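Local coordinates for protein fuculose-1-phosphate aldolase (Glaciozyma antarctica, PDB 4XXF) that binds a zinc ion as a member of the class II aldolase and adducin family and assembles from four protein chains, at residues 113-118 and 184-189; 134-139 and 201-206; 141-146 and 172-177; 194-199 and 232-237. One frame throughout, in Å; residues are numbered along the deposited sequence.

Contact 1: residues 113-118 and 184-189; sequences QAICHS and LTVGTT. With ZN (zinc ion), chain B.
The imidazole ring of His117 meets Leu184 obliquely, with ND1 4.2 Å from Leu184 CB. His117 CG is anti to the backbone N (chi1 173°), which sets the ring beside Leu184. At the ring's edge, NE2 binds the zinc ion at 2.1 Å. A zinc-bound water also lies there, in the ring plane. ND1 is hydrogen-bonded to Leu183 O, which fixes the ring's rotation with NE2 turned to the metal. His119, His181 and three waters complete the zinc site. His117 sits on strand 114-118, antiparallel to strand 182-187 inside the mixed sheet of this class II aldolase fold. Cys116 N donates to Thr185 O at 2.9 Å, with an angle of 169° at the hydrogen. Thr185 OG1 lies 3.5 Å from Cys116 CB and also bonds Ala193 O of helix 190-213. The other face of the sheet meets helix 96-108. There Ile115 CG2 touches Leu184 CD2 at 3.9 Å, the two side chains crossing obliquely. Ile115 CG1 lies beside Val186 CG1 at 4.0 Å, both side chains pointing the same way. At the far end is a classic beta bulge: Gly187 O accepts from Gln113 N at 2.9 Å and from Ala114 N at 3.1 Å.

Contact 2: residues 134-139 and 201-206; sequences AITTQD and EKQCQV
Thr137 and Gln203 reach toward each other tip to tip, joining the loop that leads to strand 147-150 to helix 190-213 of this class II aldolase fold. This is the tight part. Thr137 OG1 donates to Gln203 OE1 at 2.7 Å. The donor stands above the amide plane, 48° out of it. The Gln203 chain bends at chi2 (59°), placing CD 3.5 Å from Thr137 OG1 and with it the amide against the threonine. Thr137 CG2 lies against the same amide, 3.6 Å from Gln203 OE1. It also touches Val206 CG1 at 4.1 Å, one helical turn further on. These two methyl groups give the contact its small apolar patch.

The second subunit packs against this loop. Asp139 forms a salt bridge with Lys124 of the second subunit and a hydrogen bond to His119 ND1 of that subunit. His119 is a zinc ligand, so Asp139 probably helps to position it as a second-shell residue.

The looser part lies toward Ala134 O, where a water bridges to Gln203. Gln203 NE2 is 4.0 Å from Ala134 O, and the water sits between them. The water accepts from Gln203 NE2 at 2.8 Å and donates to Ala134 O at 2.6 Å.

Contact 3: residues 141-146 and 172-177; sequences CAFYGD and QKKAII
Asp146 and Lys174 cross at about a right angle and meet in a salt bridge. Lys174 NZ is 2.7 Å from Asp146 OD2 and uses the anti lone pair of that oxygen. The same ammonium donates to Ala142 O at 2.8 Å, nearly along the C=O axis (172°). Gly232 O is a third acceptor. Three acceptors thus grip a buried lysine, which would be expected to keep it charged. The lysine chain bends at chi3 (58°) and again at chi4 (70°), and this last bend brings NZ to its acceptors. Asp146 closes a type II beta turn that starts at Phe143, with Asp146 N bonded to Phe143 O. Gly145 takes the positive phi of this turn. Strand 147-150 follows at once and lies parallel to strand 175-178. Helix 163-170 lies between them in the chain, so the unit is a beta-alpha-beta crossover. At the mouth of the strand pair Lys174 N bonds Asp146 O, a long bond of 3.3 Å. Lys173 slides past Asp146 in the opposite direction, and its CA lies 3.4 Å from Asp146 OD1. A water links that oxygen to Gln172 O. On the buried side the Phe143 ring crosses the lysine chain, with CE1 3.7 Å from Lys174 CD. Ala175 CB is 4.2 Å from the same Phe143 CE1.

Contact 4: residues 194-199 and 232-237; sequences VAWFIM and GHEQAG
Trp196 on helix 190-213 lays its indole against the start of helix 234-256, a helix-to-helix packing contact. Its first shell is partly polar. Trp196 NE1 donates to Glu234 OE2 at 3.1 Å, with an angle of 152° at the hydrogen. The carboxylate oxygen lies close to the ring plane and is met on its syn side. The ring and carboxylate planes are turned 54° from each other. His233 O also sits at the edge of the indole, in plane, 3.5 Å from Trp196 CZ2. Gly237 meets the ring obliquely, with its CA 3.4 Å from Trp196 CH2. With no side chain at Gly237, the six-membered ring can come right up to the backbone of the helix. Ala195 adds a close touch: its CB is 3.2 Å from Gly237 O.

The next shell positions these groups. With CG anti to the carbonyl carbon (chi1 -52°), the indole leaves its helix beside the backbone N, and its end comes nearer to segment 232-237. Lys174 makes a cation-pi contact with the indole. On Glu234, OE1 is bonded to Ser192 OG and to Thr188 N, so the carboxylate is held through both oxygens. OE1 thereby joins helix 234-256 to Ser192 in the first turn of helix 190-213 and to Thr188 just before it. Further out, Ile198 and Met199 pack on His40 and Thr41 of the second subunit. His233 is the N-cap of helix 234-256. Its carbonyl oxygen, besides edging the indole, accepts from Gly237 N at 3.0 Å.

The chain's central sheet and helix 190-213 tie the four contacts together. Contact 1 lies near the centre of the chain, with contact 4 about 10 Å and contact 3 about 12 Å from it, centre to centre. Contact 2 is further out, its centre about 19 Å from that of contact 1. Contacts 1 and 3 use neighbouring strands, 182-187 and 175-178. Contacts 2 and 4 use helix 190-213. Along the chain, contact 3 is nested within the loops closed by contacts 1 and 2, while contact 4 comes after contact 1. Contact 1 holds a zinc ligand, and contacts 2 and 4 reach the second subunit, so metal site and interface share one framework of sheet and helix 190-213.

Contact 1: residues 113-118 and 184-189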
loop_
_atom_site.group_PDB
_atom_site.type_symbol
_atom_site.label_atom_id
_atom_site.label_comp_id
_atom_site.label_asym_id
_atom_site.label_seq_id
_atom_site.Cartn_x
_atom_site.Cartn_y
_atom_site.Cartn_z
ATOM N N GLN A 113 1.012 16.632 -27.836
ATOM C CA GLN A 113 0.972 17.855 -27.064
ATOM C C GLN A 113 1.544 17.648 -25.667
ATOM O O GLN A 113 2.035 18.590 -25.059
ATOM C CB GLN A 113 -0.466 18.377 -27.012
ATOM C CG GLN A 113 -1.009 18.740 -28.396
ATOM C CD GLN A 113 -0.129 19.749 -29.113
ATOM O OE1 GLN A 113 -0.076 20.914 -28.731
ATOM N NE2 GLN A 113 0.581 19.300 -30.141
ATOM N N ALA A 114 1.506 16.413 -25.179
ATOM C CA ALA A 114 1.939 16.130 -23.813
ATOM C C ALA A 114 2.700 14.831 -23.735
ATOM O O ALA A 114 2.381 13.868 -24.452
ATOM C CB ALA A 114 0.738 16.073 -22.877
ATOM N N ILE A 115 3.704 14.805 -22.862
ATOM C CA ILE A 115 4.535 13.619 -22.669
ATOM C C ILE A 115 4.743 13.415 -21.181
ATOM O O ILE A 115 5.001 14.375 -20.459
ATOM C CB ILE A 115 5.899 13.766 -23.408
ATOM C CG1 ILE A 115 5.690 14.028 -24.906
ATOM C CG2 ILE A 115 6.785 12.546 -23.170
ATOM C CD1 ILE A 115 6.968 14.299 -25.655
ATOM N N CYS A 116 4.621 12.161 -20.733
ATOM C CA CYS A 116 4.812 11.793 -19.325
ATOM C C CYS A 116 5.912 10.777 -19.153
ATOM O O CYS A 116 5.926 9.755 -19.831
ATOM C CB CYS A 116 3.540 11.191 -18.719
ATOM S SG CYS A 116 2.064 12.195 -18.774
ATOM N N HIS A 117 6.803 11.036 -18.206
ATOM C CA HIS A 117 7.819 10.077 -17.838
ATOM C C HIS A 117 8.102 10.159 -16.343
ATOM O O HIS A 117 8.249 11.239 -15.788
ATOM C CB HIS A 117 9.097 10.332 -18.626
ATOM C CG HIS A 117 10.250 9.495 -18.181
ATOM N ND1 HIS A 117 10.264 8.120 -18.297
ATOM C CD2 HIS A 117 11.424 9.836 -17.605
ATOM C CE1 HIS A 117 11.407 7.653 -17.823
ATOM N NE2 HIS A 117 12.127 8.675 -17.384
ATOM N N SER A 118 8.180 9.006 -15.695
ATOM C CA SER A 118 8.498 8.938 -14.281
ATOM C C SER A 118 9.022 7.550 -14.006
ATOM O O SER A 118 8.680 6.609 -14.725
ATOM C CB SER A 118 7.254 9.231 -13.435
ATOM O OG SER A 118 7.576 9.455 -12.075
ATOM N N LEU A 184 7.409 5.672 -20.645
ATOM C CA LEU A 184 7.116 6.997 -21.172
ATOM C C LEU A 184 5.851 6.910 -22.026
ATOM O O LEU A 184 5.690 5.961 -22.807
ATOM C CB LEU A 184 8.304 7.527 -21.982
ATOM C CG LEU A 184 8.162 8.898 -22.651
ATOM C CD1 LEU A 184 9.513 9.564 -22.777
ATOM C CD2 LEU A 184 7.535 8.793 -24.036
ATOM N N THR A 185 4.954 7.888 -21.879
ATOM C CA THR A 185 3.730 7.919 -22.671
ATOM C C THR A 185 3.560 9.277 -23.315
ATOM O O THR A 185 4.120 10.276 -22.855
ATOM C CB THR A 185 2.477 7.604 -21.836
ATOM O OG1 THR A 185 2.323 8.608 -20.825
ATOM C CG2 THR A 185 2.592 6.229 -21.190
ATOM N N VAL A 186 2.790 9.312 -24.401
ATOM C CA VAL A 186 2.527 10.559 -25.109
ATOM C C VAL A 186 1.038 10.689 -25.373
ATOM O O VAL A 186 0.309 9.694 -25.360
ATOM C CB VAL A 186 3.303 10.639 -26.451
ATOM C CG1 VAL A 186 4.790 10.409 -26.222
ATOM C CG2 VAL A 186 2.740 9.633 -27.458
ATOM N N GLY A 187 0.582 11.914 -25.584
ATOM C CA GLY A 187 -0.818 12.144 -25.880
ATOM C C GLY A 187 -1.074 13.388 -26.695
ATOM O O GLY A 187 -0.276 14.327 -26.705
ATOM N N THR A 188 -2.220 13.397 -27.365
ATOM C CA THR A 188 -2.697 14.611 -28.013
ATOM C C THR A 188 -3.244 15.580 -26.974
ATOM O O THR A 188 -3.461 16.751 -27.280
ATOM C CB THR A 188 -3.779 14.319 -29.065
ATOM O OG1 THR A 188 -4.925 13.728 -28.437
ATOM C CG2 THR A 188 -3.235 13.391 -30.154
ATOM N N THR A 189 -3.471 15.077 -25.761
ATOM C CA THR A 189 -3.830 15.902 -24.610
ATOM C C THR A 189 -3.024 15.443 -23.420
ATOM O O THR A 189 -2.533 14.315 -23.399
ATOM C CB THR A 189 -5.328 15.831 -24.234
ATOM O OG1 THR A 189 -5.686 14.471 -23.937
ATOM C CG2 THR A 189 -6.206 16.382 -25.348
HETATM ZN ZN ZN B . 14.129 8.681 -16.767
HETATM O O HOH W 1 16.104 9.044 -16.495
HETATM O O HOH W 2 13.976 10.598 -15.764
HETATM O O HOH W 3 14.571 9.856 -18.564
#

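Contact 2: residues 134-139 and 201-206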
loop_
_atom_site.group_PDB
_atom_site.type_symbol
_atom_site.label_atom_id
_atom_site.label_comp_id
_atom_site.label_asym_id
_atom_site.label_seq_id
_atom_site.Cartn_x
_atom_site.Cartn_y
_atom_site.Cartn_z
ATOM N N ALA A 134 2.632 -8.055 -22.303
ATOM C CA ALA A 134 1.687 -9.085 -22.735
ATOM C C ALA A 134 0.258 -8.546 -22.698
ATOM O O ALA A 134 -0.128 -7.847 -21.764
ATOM C CB ALA A 134 1.816 -10.332 -21.864
ATOM N N ILE A 135 -0.531 -8.866 -23.715
ATOM C CA ILE A 135 -1.901 -8.381 -23.782
ATOM C C ILE A 135 -2.815 -9.466 -23.198
ATOM O O ILE A 135 -3.316 -10.345 -23.908
ATOM C CB ILE A 135 -2.295 -7.989 -25.225
ATOM C CG1 ILE A 135 -1.264 -7.005 -25.810
ATOM C CG2 ILE A 135 -3.698 -7.387 -25.250
ATOM C CD1 ILE A 135 -1.046 -5.725 -24.999
ATOM N N THR A 136 -2.991 -9.395 -21.880
ATOM C CA THR A 136 -3.635 -10.456 -21.103
ATOM C C THR A 136 -4.870 -9.991 -20.320
ATOM O O THR A 136 -5.497 -10.790 -19.629
ATOM C CB THR A 136 -2.661 -11.049 -20.093
ATOM O OG1 THR A 136 -2.209 -9.992 -19.246
ATOM C CG2 THR A 136 -1.460 -11.676 -20.798
ATOM N N THR A 137 -5.200 -8.704 -20.407
ATOM C CA THR A 137 -6.384 -8.165 -19.738
ATOM C C THR A 137 -7.117 -7.220 -20.668
ATOM O O THR A 137 -6.534 -6.671 -21.606
ATOM C CB THR A 137 -6.044 -7.388 -18.455
ATOM O OG1 THR A 137 -5.342 -6.192 -18.812
ATOM C CG2 THR A 137 -5.200 -8.230 -17.507
ATOM N N GLN A 138 -8.400 -7.009 -20.403
ATOM C CA GLN A 138 -9.163 -6.061 -21.198
ATOM C C GLN A 138 -8.499 -4.683 -21.177
ATOM O O GLN A 138 -8.323 -4.053 -22.220
ATOM C CB GLN A 138 -10.587 -5.983 -20.677
ATOM C CG GLN A 138 -11.448 -5.007 -21.426
ATOM C CD GLN A 138 -12.892 -5.086 -20.999
ATOM O OE1 GLN A 138 -13.479 -6.165 -20.964
ATOM N NE2 GLN A 138 -13.471 -3.940 -20.650
ATOM N N ASP A 139 -8.093 -4.229 -19.994
ATOM C CA ASP A 139 -7.429 -2.931 -19.865
ATOM C C ASP A 139 -6.153 -2.839 -20.706
ATOM O O ASP A 139 -5.867 -1.798 -21.319
ATOM C CB ASP A 139 -7.098 -2.657 -18.391
ATOM C CG ASP A 139 -8.348 -2.513 -17.512
ATOM O OD1 ASP A 139 -9.364 -1.940 -17.959
ATOM O OD2 ASP A 139 -8.320 -2.970 -16.352
ATOM N N GLU A 201 1.368 1.503 -16.187
ATOM C CA GLU A 201 1.930 1.153 -14.886
ATOM C C GLU A 201 1.120 0.033 -14.237
ATOM O O GLU A 201 1.686 -0.930 -13.707
ATOM C CB GLU A 201 1.987 2.384 -13.974
ATOM C CG GLU A 201 2.425 2.117 -12.511
ATOM C CD GLU A 201 3.883 1.740 -12.329
ATOM O OE1 GLU A 201 4.654 1.740 -13.320
ATOM O OE2 GLU A 201 4.249 1.471 -11.165
ATOM N N LYS A 202 -0.205 0.134 -14.314
ATOM C CA LYS A 202 -1.062 -0.912 -13.760
ATOM C C LYS A 202 -0.860 -2.244 -14.470
ATOM O O LYS A 202 -0.758 -3.287 -13.809
ATOM C CB LYS A 202 -2.534 -0.496 -13.830
ATOM C CG LYS A 202 -3.511 -1.538 -13.260
ATOM C CD LYS A 202 -3.241 -1.916 -11.809
ATOM C CE LYS A 202 -3.421 -0.737 -10.858
ATOM N NZ LYS A 202 -3.178 -1.133 -9.439
ATOM N N GLN A 203 -0.780 -2.253 -15.802
ATOM C CA GLN A 203 -0.618 -3.530 -16.471
ATOM C C GLN A 203 0.771 -4.124 -16.205
ATOM O O GLN A 203 0.907 -5.345 -16.140
ATOM C CB GLN A 203 -0.882 -3.414 -17.969
ATOM C CG GLN A 203 -0.880 -4.780 -18.664
ATOM C CD GLN A 203 -1.910 -5.759 -18.123
ATOM O OE1 GLN A 203 -2.986 -5.375 -17.680
ATOM N NE2 GLN A 203 -1.582 -7.037 -18.175
ATOM N N CYS A 204 1.797 -3.286 -16.036
ATOM C CA CYS A 204 3.097 -3.819 -15.633
ATOM C C CYS A 204 2.999 -4.492 -14.260
ATOM O O CYS A 204 3.556 -5.567 -14.055
ATOM C CB CYS A 204 4.149 -2.713 -15.598
ATOM S SG CYS A 204 4.687 -2.130 -17.211
ATOM N N GLN A 205 2.281 -3.858 -13.334
ATOM C CA GLN A 205 2.035 -4.440 -12.025
ATOM C C GLN A 205 1.337 -5.788 -12.139
ATOM O O GLN A 205 1.721 -6.765 -11.485
ATOM C CB GLN A 205 1.198 -3.482 -11.181
ATOM C CG GLN A 205 0.961 -3.961 -9.748
ATOM C CD GLN A 205 0.014 -3.060 -8.999
ATOM O OE1 GLN A 205 -0.539 -2.108 -9.564
ATOM N NE2 GLN A 205 -0.169 -3.335 -7.709
ATOM N N VAL A 206 0.308 -5.830 -12.978
ATOM C CA VAL A 206 -0.468 -7.039 -13.213
ATOM C C VAL A 206 0.410 -8.148 -13.804
ATOM O O VAL A 206 0.346 -9.298 -13.359
ATOM C CB VAL A 206 -1.666 -6.735 -14.141
ATOM C CG1 VAL A 206 -2.244 -8.006 -14.718
ATOM C CG2 VAL A 206 -2.730 -5.938 -13.378
HETATM O O HOH W 4 0.837 -7.851 -19.363
#

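Contact 3: residues 141-146 and 172-177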
loop_
_atom_site.group_PDB
_atom_site.type_symbol
_atom_site.label_atom_id
_atom_site.label_comp_id
_atom_site.label_asym_id
_atom_site.label_seq_id
_atom_site.Cartn_x
_atom_site.Cartn_y
_atom_site.Cartn_z
ATOM N N CYS A 141 -5.583 -4.026 -23.472
ATOM C CA CYS A 141 -5.857 -3.913 -24.898
ATOM C C CYS A 141 -5.771 -2.472 -25.385
ATOM O O CYS A 141 -5.722 -2.245 -26.590
ATOM C CB CYS A 141 -7.225 -4.491 -25.225
ATOM S SG CYS A 141 -7.320 -6.290 -25.036
ATOM N N ALA A 142 -5.734 -1.501 -24.470
ATOM C CA ALA A 142 -5.463 -0.123 -24.863
ATOM C C ALA A 142 -4.084 -0.003 -25.524
ATOM O O ALA A 142 -3.816 0.966 -26.248
ATOM C CB ALA A 142 -5.555 0.800 -23.651
ATOM N N PHE A 143 -3.223 -0.991 -25.278
ATOM C CA PHE A 143 -1.847 -0.993 -25.781
ATOM C C PHE A 143 -1.595 -2.011 -26.877
ATOM O O PHE A 143 -0.458 -2.153 -27.344
ATOM C CB PHE A 143 -0.876 -1.251 -24.631
ATOM C CG PHE A 143 -0.969 -0.222 -23.550
ATOM C CD1 PHE A 143 -0.433 1.039 -23.732
ATOM C CD2 PHE A 143 -1.645 -0.495 -22.375
ATOM C CE1 PHE A 143 -0.552 1.999 -22.746
ATOM C CE2 PHE A 143 -1.763 0.462 -21.384
ATOM C CZ PHE A 143 -1.229 1.712 -21.570
ATOM N N TYR A 144 -2.639 -2.714 -27.299
ATOM C CA TYR A 144 -2.498 -3.717 -28.351
ATOM C C TYR A 144 -1.928 -3.110 -29.624
ATOM O O TYR A 144 -2.506 -2.196 -30.195
ATOM C CB TYR A 144 -3.848 -4.375 -28.628
ATOM C CG TYR A 144 -3.844 -5.267 -29.838
ATOM C CD1 TYR A 144 -3.192 -6.491 -29.812
ATOM C CD2 TYR A 144 -4.467 -4.875 -31.003
ATOM C CE1 TYR A 144 -3.173 -7.308 -30.917
ATOM C CE2 TYR A 144 -4.459 -5.686 -32.110
ATOM C CZ TYR A 144 -3.809 -6.894 -32.057
ATOM O OH TYR A 144 -3.805 -7.695 -33.177
ATOM N N GLY A 145 -0.769 -3.610 -30.032
ATOM C CA GLY A 145 -0.086 -3.114 -31.214
ATOM C C GLY A 145 0.348 -1.662 -31.124
ATOM O O GLY A 145 0.707 -1.066 -32.147
ATOM N N ASP A 146 0.342 -1.092 -29.923
ATOM C CA ASP A 146 0.563 0.344 -29.786
ATOM C C ASP A 146 1.482 0.699 -28.630
ATOM O O ASP A 146 1.434 1.820 -28.116
ATOM C CB ASP A 146 -0.775 1.081 -29.629
ATOM C CG ASP A 146 -0.733 2.506 -30.181
ATOM O OD1 ASP A 146 -0.019 2.760 -31.183
ATOM O OD2 ASP A 146 -1.434 3.375 -29.631
ATOM N N GLN A 172 4.893 5.952 -34.045
ATOM C CA GLN A 172 3.619 6.641 -33.830
ATOM C C GLN A 172 2.800 6.058 -32.669
ATOM O O GLN A 172 1.602 6.321 -32.552
ATOM C CB GLN A 172 2.779 6.610 -35.116
ATOM C CG GLN A 172 3.474 7.197 -36.346
ATOM C CD GLN A 172 3.856 8.649 -36.162
ATOM O OE1 GLN A 172 3.050 9.463 -35.714
ATOM N NE2 GLN A 172 5.099 8.982 -36.498
ATOM N N LYS A 173 3.451 5.283 -31.810
ATOM C CA LYS A 173 2.758 4.578 -30.729
ATOM C C LYS A 173 2.500 5.470 -29.515
ATOM O O LYS A 173 3.088 6.540 -29.398
ATOM C CB LYS A 173 3.554 3.333 -30.348
ATOM C CG LYS A 173 3.628 2.331 -31.516
ATOM C CD LYS A 173 4.334 1.039 -31.155
ATOM C CE LYS A 173 4.249 0.033 -32.297
ATOM N NZ LYS A 173 5.087 0.472 -33.440
ATOM N N LYS A 174 1.597 5.044 -28.633
ATOM C CA LYS A 174 1.196 5.884 -27.499
ATOM C C LYS A 174 2.138 5.775 -26.306
ATOM O O LYS A 174 2.092 6.606 -25.398
ATOM C CB LYS A 174 -0.225 5.548 -27.019
ATOM C CG LYS A 174 -0.403 4.113 -26.520
ATOM C CD LYS A 174 -1.700 3.937 -25.710
ATOM C CE LYS A 174 -2.947 4.312 -26.487
ATOM N NZ LYS A 174 -3.244 3.347 -27.573
ATOM N N ALA A 175 2.993 4.755 -26.309
ATOM C CA ALA A 175 3.809 4.484 -25.128
ATOM C C ALA A 175 5.014 3.655 -25.490
ATOM O O ALA A 175 5.034 2.974 -26.520
ATOM C CB ALA A 175 2.986 3.778 -24.053
ATOM N N ILE A 176 6.031 3.721 -24.637
ATOM C CA ILE A 176 7.224 2.918 -24.825
ATOM C C ILE A 176 7.728 2.430 -23.464
ATOM O O ILE A 176 7.709 3.152 -22.454
ATOM C CB ILE A 176 8.334 3.703 -25.595
ATOM C CG1 ILE A 176 9.556 2.815 -25.855
ATOM C CG2 ILE A 176 8.727 4.988 -24.848
ATOM C CD1 ILE A 176 10.503 3.371 -26.920
ATOM N N ILE A 177 8.132 1.169 -23.441
ATOM C CA ILE A 177 8.830 0.592 -22.301
ATOM C C ILE A 177 10.313 0.701 -22.590
ATOM O O ILE A 177 10.801 0.155 -23.577
ATOM C CB ILE A 177 8.412 -0.866 -22.067
ATOM C CG1 ILE A 177 6.902 -0.916 -21.821
ATOM C CG2 ILE A 177 9.194 -1.476 -20.911
ATOM C CD1 ILE A 177 6.354 -2.297 -21.550
HETATM O O HOH W 5 -0.786 4.670 -33.131
#

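Contact 4: residues 194-199 and 232-237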
loop_
_atom_site.group_PDB
_atom_site.type_symbol
_atom_site.label_atom_id
_atom_site.label_comp_id
_atom_site.label_asym_id
_atom_site.label_seq_id
_atom_site.Cartn_x
_atom_site.Cartn_y
_atom_site.Cartn_z
ATOM N N VAL A 194 -1.701 10.970 -19.537
ATOM C CA VAL A 194 -1.823 10.531 -18.156
ATOM C C VAL A 194 -2.573 9.204 -18.060
ATOM O O VAL A 194 -2.125 8.303 -17.344
ATOM C CB VAL A 194 -2.514 11.611 -17.312
ATOM C CG1 VAL A 194 -2.917 11.073 -15.944
ATOM C CG2 VAL A 194 -1.589 12.797 -17.119
ATOM N N ALA A 195 -3.686 9.065 -18.787
ATOM C CA ALA A 195 -4.409 7.797 -18.794
ATOM C C ALA A 195 -3.501 6.670 -19.237
ATOM O O ALA A 195 -3.469 5.608 -18.614
ATOM C CB ALA A 195 -5.640 7.850 -19.704
ATOM N N TRP A 196 -2.746 6.888 -20.309
ATOM C CA TRP A 196 -1.888 5.815 -20.798
ATOM C C TRP A 196 -0.811 5.448 -19.775
ATOM O O TRP A 196 -0.488 4.269 -19.621
ATOM C CB TRP A 196 -1.244 6.174 -22.138
ATOM C CG TRP A 196 -2.192 6.627 -23.213
ATOM C CD1 TRP A 196 -1.939 7.613 -24.131
ATOM C CD2 TRP A 196 -3.504 6.114 -23.525
ATOM N NE1 TRP A 196 -3.013 7.755 -24.977
ATOM C CE2 TRP A 196 -3.988 6.858 -24.619
ATOM C CE3 TRP A 196 -4.322 5.112 -22.981
ATOM C CZ2 TRP A 196 -5.231 6.614 -25.201
ATOM C CZ3 TRP A 196 -5.563 4.878 -23.555
ATOM C CH2 TRP A 196 -6.009 5.634 -24.647
ATOM N N PHE A 197 -0.275 6.430 -19.055
ATOM C CA PHE A 197 0.731 6.122 -18.044
ATOM C C PHE A 197 0.120 5.319 -16.895
ATOM O O PHE A 197 0.684 4.308 -16.469
ATOM C CB PHE A 197 1.404 7.394 -17.510
ATOM C CG PHE A 197 2.711 7.119 -16.829
ATOM C CD1 PHE A 197 2.743 6.634 -15.529
ATOM C CD2 PHE A 197 3.908 7.305 -17.491
ATOM C CE1 PHE A 197 3.945 6.336 -14.907
ATOM C CE2 PHE A 197 5.109 7.034 -16.856
ATOM C CZ PHE A 197 5.123 6.545 -15.568
ATOM N N ILE A 198 -1.024 5.763 -16.379
ATOM C CA ILE A 198 -1.707 5.045 -15.304
ATOM C C ILE A 198 -2.015 3.608 -15.725
ATOM O O ILE A 198 -1.800 2.651 -14.962
ATOM C CB ILE A 198 -3.015 5.763 -14.900
ATOM C CG1 ILE A 198 -2.695 7.075 -14.182
ATOM C CG2 ILE A 198 -3.866 4.888 -13.994
ATOM C CD1 ILE A 198 -3.908 8.016 -14.079
ATOM N N MET A 199 -2.534 3.447 -16.938
ATOM C CA MET A 199 -2.918 2.121 -17.405
ATOM C C MET A 199 -1.711 1.237 -17.657
ATOM O O MET A 199 -1.768 0.028 -17.412
ATOM C CB MET A 199 -3.790 2.227 -18.659
ATOM C CG MET A 199 -5.130 2.903 -18.367
ATOM S SD MET A 199 -6.168 3.065 -19.836
ATOM C CE MET A 199 -6.765 1.381 -20.016
ATOM N N GLY A 232 -8.404 2.351 -26.992
ATOM C CA GLY A 232 -7.058 2.734 -27.373
ATOM C C GLY A 232 -6.891 4.055 -28.085
ATOM O O GLY A 232 -5.761 4.481 -28.306
ATOM N N HIS A 233 -7.986 4.714 -28.446
ATOM C CA HIS A 233 -7.900 5.962 -29.199
ATOM C C HIS A 233 -7.877 7.156 -28.249
ATOM O O HIS A 233 -8.139 7.024 -27.056
ATOM C CB HIS A 233 -9.045 6.077 -30.223
ATOM C CG HIS A 233 -10.422 6.017 -29.631
ATOM N ND1 HIS A 233 -11.020 7.099 -29.019
ATOM C CD2 HIS A 233 -11.334 5.017 -29.598
ATOM C CE1 HIS A 233 -12.230 6.760 -28.613
ATOM N NE2 HIS A 233 -12.446 5.502 -28.953
ATOM N N GLU A 234 -7.551 8.326 -28.788
ATOM C CA GLU A 234 -7.248 9.481 -27.951
ATOM C C GLU A 234 -8.440 10.029 -27.180
ATOM O O GLU A 234 -8.283 10.443 -26.037
ATOM C CB GLU A 234 -6.601 10.573 -28.804
ATOM C CG GLU A 234 -5.160 10.229 -29.204
ATOM C CD GLU A 234 -4.250 10.148 -27.990
ATOM O OE1 GLU A 234 -4.005 11.207 -27.378
ATOM O OE2 GLU A 234 -3.793 9.032 -27.638
ATOM N N GLN A 235 -9.633 10.008 -27.770
ATOM C CA GLN A 235 -10.825 10.413 -27.025
ATOM C C GLN A 235 -11.111 9.457 -25.868
ATOM O O GLN A 235 -11.504 9.885 -24.783
ATOM C CB GLN A 235 -12.045 10.502 -27.940
ATOM C CG GLN A 235 -12.059 11.732 -28.818
ATOM C CD GLN A 235 -13.269 11.765 -29.722
ATOM O OE1 GLN A 235 -13.189 11.408 -30.898
ATOM N NE2 GLN A 235 -14.405 12.184 -29.176
ATOM N N ALA A 236 -10.924 8.159 -26.095
ATOM C CA ALA A 236 -11.077 7.193 -25.008
ATOM C C ALA A 236 -10.059 7.435 -23.900
ATOM O O ALA A 236 -10.380 7.304 -22.720
ATOM C CB ALA A 236 -10.951 5.767 -25.528
ATOM N N GLY A 237 -8.839 7.802 -24.279
ATOM C CA GLY A 237 -7.825 8.138 -23.295
ATOM C C GLY A 237 -8.224 9.319 -22.441
ATOM O O GLY A 237 -8.089 9.291 -21.217
#